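6-phosphogluconolactonase (Leishmania braziliensis, PDB 3CH7) probably catalyses the hydrolysis of 6-phosphogluconolactone to 6-phosphogluconate, the second step in the oxidative stage of the pentose phosphate pathway. Local coordinates at residues Val154-Leu159 / Tyr210-Val215; Thr206-Ala211 / Arg246-Ser251; Lys8-Leu13 / Thr253-Pro258; Pro37-Leu42 / Gln69-Asp74. All coordinates share one frame; numbering follows the deposited sequence. Where two conformers were deposited one is given.

From the N terminus, strand 6-9 waits until almost the end of the chain for its partner, strand 251-256; contact 3 therefore closes the longest loop, and the other three contacts nest inside it. Contact 4 comes next and closes a short loop, joining strands 38-42 and 68-76 before contact 1 opens. Contact 1 then pairs strands 157-160 and 213-218. Contact 2 shares Tyr210 and Ala211 with the second segment of contact 1 and joins the helix before strand 213-218 to the loop before strand 251-256. Contacts 1, 3 and 4 are strand pairings of one sheet: Ala41 O meets Leu159 N between contacts 4 and 1, and Val214 O meets Thr253 N between contacts 1 and 3.

Contact 1 of 4, residues Val154-Leu159 / Tyr210-Val215. Unlike the reference sequence in segment 210-215: Tyr210 (reference His).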
# COMPACT_ATOMS: atom_id res chain seq x y z
N VAL A 154 -11.28 1.43 7.79
CA VAL A 154 -10.33 2.46 8.20
C VAL A 154 -8.94 1.84 8.61
O VAL A 154 -8.76 1.32 9.74
CB VAL A 154 -10.87 3.34 9.33
CG1 VAL A 154 -9.93 4.52 9.60
CG2 VAL A 154 -12.30 3.84 8.97
N VAL A 155 -7.99 1.90 7.67
CA VAL A 155 -6.60 1.50 7.90
C VAL A 155 -5.87 2.59 8.69
O VAL A 155 -5.99 3.76 8.40
CB VAL A 155 -5.90 1.17 6.56
CG1 VAL A 155 -4.44 0.76 6.81
CG2 VAL A 155 -6.65 0.03 5.85
N ASP A 156 -5.18 2.24 9.76
CA ASP A 156 -4.40 3.23 10.52
C ASP A 156 -3.20 3.79 9.73
O ASP A 156 -3.00 4.98 9.68
CB ASP A 156 -3.90 2.60 11.81
CG ASP A 156 -5.00 2.49 12.86
OD1 ASP A 156 -5.30 3.54 13.42
OD2 ASP A 156 -5.51 1.38 13.15
N ILE A 157 -2.41 2.92 9.14
CA ILE A 157 -1.24 3.31 8.35
C ILE A 157 -1.27 2.50 7.09
O ILE A 157 -1.37 1.30 7.17
CB ILE A 157 0.08 2.99 9.10
CG1 ILE A 157 0.13 3.73 10.44
CG2 ILE A 157 1.30 3.22 8.21
CD1 ILE A 157 1.48 3.64 11.20
N VAL A 158 -1.21 3.16 5.94
CA VAL A 158 -0.98 2.50 4.65
C VAL A 158 0.46 2.81 4.17
O VAL A 158 0.87 3.97 4.12
CB VAL A 158 -1.96 3.01 3.56
CG1 VAL A 158 -1.70 2.33 2.20
CG2 VAL A 158 -3.40 2.88 4.05
N LEU A 159 1.22 1.77 3.83
CA LEU A 159 2.56 1.96 3.34
C LEU A 159 2.45 1.88 1.86
O LEU A 159 1.81 0.97 1.35
CB LEU A 159 3.53 0.88 3.88
CG LEU A 159 3.89 0.89 5.35
CD1 LEU A 159 4.59 -0.38 5.71
CD2 LEU A 159 4.74 2.07 5.69
N TYR A 210 -9.23 7.24 2.97
CA TYR A 210 -9.78 7.25 4.35
C TYR A 210 -8.80 6.73 5.43
O TYR A 210 -9.13 6.71 6.61
CB TYR A 210 -11.08 6.45 4.40
CG TYR A 210 -12.28 7.13 3.77
CD1 TYR A 210 -12.94 8.14 4.45
CD2 TYR A 210 -12.79 6.72 2.56
CE1 TYR A 210 -14.07 8.75 3.92
CE2 TYR A 210 -13.91 7.33 2.00
CZ TYR A 210 -14.56 8.32 2.70
OH TYR A 210 -15.66 8.95 2.15
N ALA A 211 -7.58 6.31 5.06
CA ALA A 211 -6.56 5.86 6.03
C ALA A 211 -6.11 7.00 6.91
O ALA A 211 -6.09 8.17 6.51
CB ALA A 211 -5.34 5.23 5.30
N LYS A 212 -5.77 6.66 8.15
CA LYS A 212 -5.34 7.67 9.10
C LYS A 212 -3.95 8.29 8.75
O LYS A 212 -3.78 9.48 8.87
CB LYS A 212 -5.43 7.12 10.54
CG LYS A 212 -6.85 6.70 10.97
CD LYS A 212 -6.84 6.10 12.40
CE LYS A 212 -8.11 5.21 12.76
NZ LYS A 212 -8.12 4.75 14.23
N HIS A 213 -3.00 7.46 8.34
CA HIS A 213 -1.64 7.86 7.97
C HIS A 213 -1.28 7.11 6.67
O HIS A 213 -1.48 5.87 6.58
CB HIS A 213 -0.64 7.46 9.07
CG HIS A 213 -1.06 7.85 10.46
ND1 HIS A 213 -1.67 6.97 11.33
CD2 HIS A 213 -0.91 9.01 11.15
CE1 HIS A 213 -1.91 7.58 12.48
NE2 HIS A 213 -1.47 8.82 12.39
N VAL A 214 -0.80 7.81 5.67
CA VAL A 214 -0.30 7.20 4.45
C VAL A 214 1.21 7.57 4.42
O VAL A 214 1.53 8.71 4.59
CB VAL A 214 -1.07 7.69 3.22
CG1 VAL A 214 -0.53 7.05 1.97
CG2 VAL A 214 -2.55 7.39 3.36
N VAL A 215 2.10 6.58 4.33
CA VAL A 215 3.55 6.79 4.22
C VAL A 215 4.04 6.18 2.93
O VAL A 215 3.91 4.99 2.74
CB VAL A 215 4.33 6.15 5.38
CG1 VAL A 215 5.87 6.58 5.33
CG2 VAL A 215 3.70 6.54 6.74
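Lys212 stretches alongside Asp156 near the start of two neighbouring strands. Lys212 CB sits 3.4 Å from Asp156 O. Lys212 CG, held beside its own backbone N (chi1 -60°), comes next to Val154 CG1 at 4.0 Å. The chain then runs extended: Lys212 CD passes 3.2 Å from Asp156 OD1, CE touches Val154 CG1 as the lysine chain passes across the valine, and Lys212 NZ ends 3.2 Å from the same Asp156 OD1. This salt bridge contains only a weak hydrogen bond. A lysine suits this exposed site because its methylenes cover a valine while its ammonium group meets the carboxylate. Asp156 OD2 accepts a firmer hydrogen bond from Val39 N, so one carboxylate links strand 38-42 on one flank to the residue leading into strand 213-218 on the other. Strands 157-160 and 213-218 lie parallel in the central sheet of the Rossmann-like alpha/beta fold. The ladder starts with Lys212 N to Val155 O at 2.9 Å and continues with Val158 N to His213 O and Val215 N to Val158 O, all nearly straight. Asp156 O takes two donors of His213: ring ND1 at 2.9 Å, above the carbonyl plane in the conformer modelled, and the backbone N, whose bond is weak. Val158 CG2 lies 3.3 Å from Ala211 CB, a close fit that the small alanine allows. One face of the sheet carries Ile157, His213, Leu159 and Val215. Helix 13-29 packs on Ile157 and Val215, whereas Leu159 leans toward its strand neighbour, with CD2 4.1 Å from Val215 CB.

Contact 2 of 4, residues Thr206-Ala211 / Arg246-Ser251; sequences TVIQYA and RDCRGS. Unlike the reference sequence in segment 206-211: Tyr210 (reference His).
Ile208 meets Cys248 through the branch methyl CG2, which lies 4.2 Å from the sulfur SG, an apolar touch that fits a buried helix residue. Gln209 follows and does several jobs. Its carbonyl O accepts a hydrogen bond from Arg249 N at 2.9 Å, its CG packs against Cys248, and its extended chain carries NE2 past Asp247 CB to the carbonyl of Phe244, where it donates. Gln209 CB also stands at the edge of the Arg249 guanidinium. The short helix 205-210 leads here into strand 213-218, while the loop through Arg249 leads into the adjacent strand 251-256, so the contact joins the approaches to two parallel strands of the alpha/beta sheet. Tyr210 adds a cation-pi interaction: Arg249 CZ hangs over one ring face, 3.9 Å from the ring centroid, with the ring and guanidinium planes 35° apart. Arginine reaches over the ring because its chain bends at chi2 and again at chi3. NH2 comes close to the tyrosine OH, but the angle is too poor for a hydrogen bond. At Ala211 the carbonyl O receives a CA-H...O contact from Gly250 CA at 3.3 Å; glycine suits this spot because its bare CA lets the carbonyl approach. A water bridges the two segments, donating to Ile208 O at 3.0 Å and accepting from Gly250 N at 2.9 Å.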
# COMPACT_ATOMS: atom_id res chain seq x y z
N THR A 206 -10.21 4.94 -2.62
CA THR A 206 -11.08 5.27 -1.48
C THR A 206 -10.48 4.83 -0.17
O THR A 206 -10.45 5.58 0.81
CB THR A 206 -12.53 4.60 -1.59
OG1 THR A 206 -13.14 4.91 -2.85
CG2 THR A 206 -13.47 5.10 -0.49
N VAL A 207 -10.03 3.58 -0.13
CA VAL A 207 -9.49 3.04 1.11
C VAL A 207 -8.28 3.86 1.54
O VAL A 207 -8.15 4.24 2.69
CB VAL A 207 -9.13 1.53 0.99
CG1 VAL A 207 -8.59 1.05 2.25
CG2 VAL A 207 -10.33 0.70 0.62
N ILE A 208 -7.42 4.15 0.58
CA ILE A 208 -6.16 4.92 0.82
C ILE A 208 -6.52 6.31 1.35
O ILE A 208 -5.99 6.75 2.37
CB ILE A 208 -5.23 4.89 -0.46
CG1 ILE A 208 -4.72 3.45 -0.70
CG2 ILE A 208 -4.00 5.90 -0.33
CD1 ILE A 208 -4.22 3.12 -2.13
N GLN A 209 -7.51 6.94 0.71
CA GLN A 209 -7.99 8.29 1.13
C GLN A 209 -8.77 8.35 2.42
O GLN A 209 -8.94 9.43 2.96
CB GLN A 209 -8.82 8.95 0.00
CG GLN A 209 -8.04 9.09 -1.30
CD GLN A 209 -8.89 9.53 -2.42
OE1 GLN A 209 -10.06 9.30 -2.40
NE2 GLN A 209 -8.32 10.14 -3.43
N TYR A 210 -9.23 7.24 2.97
CA TYR A 210 -9.78 7.25 4.35
C TYR A 210 -8.80 6.73 5.43
O TYR A 210 -9.13 6.71 6.61
CB TYR A 210 -11.08 6.45 4.40
CG TYR A 210 -12.28 7.13 3.77
CD1 TYR A 210 -12.94 8.14 4.45
CD2 TYR A 210 -12.79 6.72 2.56
CE1 TYR A 210 -14.07 8.75 3.92
CE2 TYR A 210 -13.91 7.33 2.00
CZ TYR A 210 -14.56 8.32 2.70
OH TYR A 210 -15.66 8.95 2.15
N ALA A 211 -7.58 6.31 5.06
CA ALA A 211 -6.56 5.86 6.03
C ALA A 211 -6.11 7.00 6.91
O ALA A 211 -6.09 8.17 6.51
CB ALA A 211 -5.34 5.23 5.30
N ARG A 246 -3.37 13.54 -3.05
CA ARG A 246 -3.76 14.89 -2.69
C ARG A 246 -5.08 14.96 -1.94
O ARG A 246 -5.29 15.84 -1.07
CB ARG A 246 -3.86 15.73 -3.94
CG ARG A 246 -2.54 16.28 -4.46
CD ARG A 246 -2.77 17.76 -4.93
NE ARG A 246 -1.56 18.54 -4.78
CZ ARG A 246 -1.38 19.53 -3.94
NH1 ARG A 246 -2.34 19.99 -3.20
NH2 ARG A 246 -0.22 20.13 -3.90
N ASP A 247 -5.98 14.02 -2.23
CA ASP A 247 -7.27 14.03 -1.58
C ASP A 247 -7.41 13.09 -0.43
O ASP A 247 -8.53 12.78 -0.02
CB ASP A 247 -8.40 13.78 -2.59
CG ASP A 247 -8.50 14.89 -3.58
OD1 ASP A 247 -8.33 16.07 -3.17
OD2 ASP A 247 -8.70 14.57 -4.76
N CYS A 248 -6.28 12.68 0.12
CA CYS A 248 -6.31 11.83 1.26
C CYS A 248 -6.90 12.64 2.39
O CYS A 248 -6.57 13.82 2.53
CB CYS A 248 -4.86 11.34 1.64
SG CYS A 248 -4.31 10.04 0.57
N ARG A 249 -7.65 11.99 3.28
CA ARG A 249 -8.15 12.68 4.52
C ARG A 249 -7.24 12.54 5.73
O ARG A 249 -7.41 13.26 6.71
CB ARG A 249 -9.51 12.13 4.98
CG ARG A 249 -10.68 12.66 4.24
CD ARG A 249 -10.98 11.88 3.04
NE ARG A 249 -12.43 11.78 2.79
CZ ARG A 249 -12.95 11.31 1.67
NH1 ARG A 249 -12.15 10.86 0.70
NH2 ARG A 249 -14.26 11.28 1.49
N GLY A 250 -6.37 11.54 5.72
CA GLY A 250 -5.36 11.41 6.76
C GLY A 250 -4.08 12.14 6.36
O GLY A 250 -4.01 12.79 5.31
N SER A 251 -3.09 12.04 7.23
CA SER A 251 -1.76 12.54 6.97
C SER A 251 -1.10 11.77 5.84
O SER A 251 -1.43 10.60 5.57
CB SER A 251 -0.94 12.37 8.21
OG SER A 251 -1.64 12.95 9.30
O HOH W 1 -6.08 9.08 4.28

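Contact 3 of 4, residues Lys8-Leu13 / Thr253-Pro258; sequences KICENL and TLLLDP
Ile9 forms a bump with two points of contact. Its branch methyl CG2 fits against the bend where strand 251-256 gives way to Asp257 and Pro258, lying 3.8 Å from Pro258 CA and at a similar range from Asp257 O. Its other branch crosses Leu256 and brings CD1 to 4.2 Å from Leu256 CB. A beta-branched residue suits the place, since one arm fills the bend and the other follows the strand. On the reverse face the roles are exchanged: Leu255 supplies the knob, its CD2 reaching 3.9 Å from Lys8 CB and extending to Cys10 SG. Cys10 is compact enough to lie under helix 13-29, which covers this face, while helix 224-231 packs on Leu256. Between the two layers the backbones pair through Lys8 N to Leu254 O at 3.1 Å and Leu256 N to Lys8 O at 3.0 Å. A third bond, Cys10 N to Leu256 O, is straight, but its modelled length is doubtfully short. Beyond it Pro258 sets its CD 3.1 Å from Cys10 O; having no N-H, the proline offers no further donor to the ladder. Asp257 turns its carboxylate away from strand 6-9, and OD1 accepts from Ala260 N and Gly220 N. Strand 6-9 is the outermost strand at this end of the sheet, laid parallel to strand 251-256 as in an open, Rossmann-like alpha/beta sheet.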
# COMPACT_ATOMS: atom_id res chain seq x y z
N LYS A 8 10.44 14.19 3.63
CA LYS A 8 11.77 13.96 4.18
C LYS A 8 12.62 13.25 3.15
O LYS A 8 12.33 12.13 2.77
CB LYS A 8 11.67 13.12 5.44
CG LYS A 8 13.00 12.84 6.13
CD LYS A 8 12.78 12.21 7.49
CE LYS A 8 14.09 11.79 8.14
NZ LYS A 8 15.17 12.74 7.81
N ILE A 9 13.66 13.94 2.69
CA ILE A 9 14.61 13.42 1.71
C ILE A 9 15.64 12.69 2.51
O ILE A 9 16.19 13.24 3.43
CB ILE A 9 15.29 14.55 0.97
CG1 ILE A 9 14.22 15.41 0.29
CG2 ILE A 9 16.33 14.02 -0.00
CD1 ILE A 9 13.87 14.94 -1.02
N CYS A 10 15.77 11.41 2.26
CA CYS A 10 16.59 10.55 3.06
C CYS A 10 17.84 10.25 2.28
O CYS A 10 17.79 9.95 1.06
CB CYS A 10 15.85 9.27 3.39
SG CYS A 10 14.40 9.53 4.39
N GLU A 11 18.96 10.28 3.00
CA GLU A 11 20.30 10.12 2.44
C GLU A 11 20.52 8.68 1.96
O GLU A 11 21.09 8.42 0.91
CB GLU A 11 21.33 10.56 3.51
CG GLU A 11 21.14 12.05 3.97
CD GLU A 11 22.18 12.57 4.98
OE1 GLU A 11 22.10 12.26 6.18
OE2 GLU A 11 23.04 13.36 4.57
N ASN A 12 20.02 7.75 2.76
CA ASN A 12 20.14 6.30 2.45
C ASN A 12 18.82 5.55 2.81
O ASN A 12 17.92 6.13 3.46
CB ASN A 12 21.38 5.71 3.16
CG ASN A 12 21.39 5.99 4.64
OD1 ASN A 12 20.50 5.56 5.36
ND2 ASN A 12 22.41 6.70 5.12
N LEU A 13 18.70 4.29 2.36
CA LEU A 13 17.48 3.48 2.59
C LEU A 13 17.27 3.17 4.08
O LEU A 13 16.14 2.97 4.53
CB LEU A 13 17.50 2.17 1.80
CG LEU A 13 17.07 2.05 0.32
CD1 LEU A 13 17.19 0.57 -0.10
CD2 LEU A 13 15.64 2.52 0.03
N THR A 253 2.98 11.29 4.37
CA THR A 253 4.43 11.46 4.51
C THR A 253 5.11 10.82 3.30
O THR A 253 4.72 9.75 2.89
CB THR A 253 4.88 10.81 5.78
OG1 THR A 253 4.05 11.32 6.85
CG2 THR A 253 6.45 11.00 6.07
N LEU A 254 5.95 11.59 2.60
CA LEU A 254 6.74 11.05 1.50
C LEU A 254 8.22 10.91 1.95
O LEU A 254 8.83 11.85 2.42
CB LEU A 254 6.61 11.90 0.23
CG LEU A 254 5.26 12.34 -0.38
CD1 LEU A 254 5.58 12.87 -1.77
CD2 LEU A 254 4.18 11.30 -0.48
N LEU A 255 8.73 9.69 1.94
CA LEU A 255 10.11 9.36 2.33
C LEU A 255 10.87 9.10 1.07
O LEU A 255 10.62 8.11 0.41
CB LEU A 255 10.16 8.15 3.26
CG LEU A 255 9.44 8.45 4.57
CD1 LEU A 255 9.39 7.34 5.61
CD2 LEU A 255 10.10 9.61 5.19
N LEU A 256 11.78 10.02 0.70
CA LEU A 256 12.38 9.99 -0.66
C LEU A 256 13.89 9.92 -0.66
O LEU A 256 14.52 10.43 0.24
CB LEU A 256 11.96 11.27 -1.43
CG LEU A 256 10.43 11.48 -1.57
CD1 LEU A 256 10.13 12.89 -2.06
CD2 LEU A 256 9.76 10.37 -2.48
N ASP A 257 14.49 9.31 -1.67
CA ASP A 257 15.91 9.40 -1.75
C ASP A 257 16.24 10.74 -2.43
O ASP A 257 15.33 11.56 -2.67
CB ASP A 257 16.54 8.14 -2.33
CG ASP A 257 16.57 8.12 -3.81
OD1 ASP A 257 15.83 8.90 -4.41
OD2 ASP A 257 17.34 7.30 -4.38
N PRO A 258 17.53 11.06 -2.59
CA PRO A 258 17.80 12.40 -3.12
C PRO A 258 17.43 12.54 -4.57
O PRO A 258 17.06 13.62 -4.99
CB PRO A 258 19.31 12.56 -2.89
CG PRO A 258 19.55 11.79 -1.64
CD PRO A 258 18.70 10.53 -1.86

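Contact 4 of 4, residues Pro37-Leu42 / Gln69-Asp74; sequences PVVLAL and QFILGD
Phe70 is met by two leucines of the neighbouring strand, each in its own way. Leu42 CD2 comes to the ring edge, in plane, 3.9 Å from Phe70 CD1, whereas Leu40 lies alongside the phenylalanine and sets its CD2 3.8 Å from Phe70 CE1. The two strands are the ends of a beta-alpha-beta crossover, strand 38-42, helix 46-64 and strand 68-76, so they run parallel, with their axes 29° apart. On the opposite face Ala41 CB touches Ile71 CG1 at 3.6 Å. Ile71 holds CG1 in the crowded position between its backbone N and carbonyl carbon (chi1 70°), which turns that arm over the alanine, whose small methyl admits it. Further along this face the extended Gln69 lies beside Val39 and brings OE1 to 3.5 Å from Val39 CG2. At the start of the pairing Pro37 packs its ring on Gln69 CB. Five backbone bonds keep these side chains in register, beginning with Gln69 N to Val38 O at 2.7 Å and alternating from strand to strand as far as Gly73. Outside this shell, helix 86-95 covers the Phe70 face, reaching Leu42 through Ala90 and the ring through Leu94 and Leu95. Helix 122-139 covers the other face, with Tyr132 and Leu136 on Ile71, and the hydroxyl of Tyr132 hydrogen-bonds to Leu72 O. The last rung is Gly73 N to Leu42 O at 2.9 Å, with the donor in the carbonyl plane.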
# COMPACT_ATOMS: atom_id res chain seq x y z
N PRO A 37 -5.74 -3.60 17.80
CA PRO A 37 -4.51 -3.46 17.01
C PRO A 37 -4.50 -2.26 16.04
O PRO A 37 -5.55 -1.68 15.72
CB PRO A 37 -4.49 -4.75 16.19
CG PRO A 37 -5.92 -5.07 15.99
CD PRO A 37 -6.68 -4.55 17.17
N VAL A 38 -3.30 -1.86 15.62
CA VAL A 38 -3.10 -0.83 14.61
C VAL A 38 -3.21 -1.59 13.34
O VAL A 38 -2.60 -2.65 13.24
CB VAL A 38 -1.72 -0.22 14.73
CG1 VAL A 38 -1.30 0.50 13.42
CG2 VAL A 38 -1.69 0.72 15.94
N VAL A 39 -4.07 -1.16 12.42
CA VAL A 39 -4.18 -1.83 11.13
C VAL A 39 -3.10 -1.22 10.24
O VAL A 39 -3.01 -0.01 10.11
CB VAL A 39 -5.61 -1.73 10.46
CG1 VAL A 39 -5.72 -2.67 9.24
CG2 VAL A 39 -6.73 -2.08 11.47
N LEU A 40 -2.25 -2.08 9.68
CA LEU A 40 -1.18 -1.68 8.81
C LEU A 40 -1.30 -2.40 7.50
O LEU A 40 -1.28 -3.61 7.50
CB LEU A 40 0.17 -2.00 9.47
CG LEU A 40 1.45 -1.71 8.66
CD1 LEU A 40 1.69 -0.21 8.57
CD2 LEU A 40 2.66 -2.38 9.32
N ALA A 41 -1.37 -1.66 6.39
CA ALA A 41 -1.31 -2.20 5.03
C ALA A 41 0.12 -2.08 4.50
O ALA A 41 0.71 -0.99 4.53
CB ALA A 41 -2.28 -1.45 4.09
N LEU A 42 0.63 -3.21 3.98
CA LEU A 42 2.00 -3.40 3.58
C LEU A 42 2.06 -3.24 2.10
O LEU A 42 1.12 -3.53 1.37
CB LEU A 42 2.49 -4.84 3.92
CG LEU A 42 2.49 -5.37 5.35
CD1 LEU A 42 2.95 -6.78 5.38
CD2 LEU A 42 3.34 -4.50 6.28
N GLN A 69 -2.39 -5.37 13.17
CA GLN A 69 -3.06 -6.25 12.23
C GLN A 69 -2.61 -5.87 10.82
O GLN A 69 -2.78 -4.71 10.42
CB GLN A 69 -4.56 -6.09 12.37
CG GLN A 69 -5.31 -6.95 11.41
CD GLN A 69 -6.78 -6.72 11.49
OE1 GLN A 69 -7.25 -5.58 11.66
NE2 GLN A 69 -7.56 -7.83 11.36
N PHE A 70 -2.13 -6.87 10.07
CA PHE A 70 -1.44 -6.71 8.80
C PHE A 70 -2.32 -7.12 7.67
O PHE A 70 -2.93 -8.17 7.71
CB PHE A 70 -0.17 -7.62 8.73
CG PHE A 70 0.92 -7.27 9.73
CD1 PHE A 70 1.94 -6.37 9.38
CD2 PHE A 70 0.90 -7.81 11.02
CE1 PHE A 70 2.97 -6.02 10.29
CE2 PHE A 70 1.91 -7.45 11.96
CZ PHE A 70 2.95 -6.58 11.59
N ILE A 71 -2.32 -6.31 6.63
CA ILE A 71 -3.00 -6.60 5.41
C ILE A 71 -2.02 -6.25 4.29
O ILE A 71 -1.11 -5.46 4.46
CB ILE A 71 -4.41 -5.83 5.31
CG1 ILE A 71 -4.26 -4.31 5.12
CG2 ILE A 71 -5.25 -6.03 6.53
CD1 ILE A 71 -5.53 -3.66 4.47
N LEU A 72 -2.20 -6.88 3.15
CA LEU A 72 -1.53 -6.54 1.94
C LEU A 72 -2.30 -5.44 1.23
O LEU A 72 -3.50 -5.59 0.95
CB LEU A 72 -1.42 -7.77 1.02
CG LEU A 72 -0.54 -8.91 1.58
CD1 LEU A 72 -0.77 -10.25 0.85
CD2 LEU A 72 0.94 -8.53 1.65
N GLY A 73 -1.61 -4.34 0.90
CA GLY A 73 -2.23 -3.23 0.20
C GLY A 73 -2.47 -3.58 -1.24
O GLY A 73 -3.35 -3.06 -1.87
N ASP A 74 -1.61 -4.41 -1.80
CA ASP A 74 -1.81 -4.85 -3.17
C ASP A 74 -1.09 -6.16 -3.30
O ASP A 74 -0.20 -6.47 -2.52
CB ASP A 74 -1.34 -3.83 -4.22
CG ASP A 74 0.17 -3.71 -4.32
OD1 ASP A 74 0.83 -3.30 -3.36
OD2 ASP A 74 0.67 -3.95 -5.41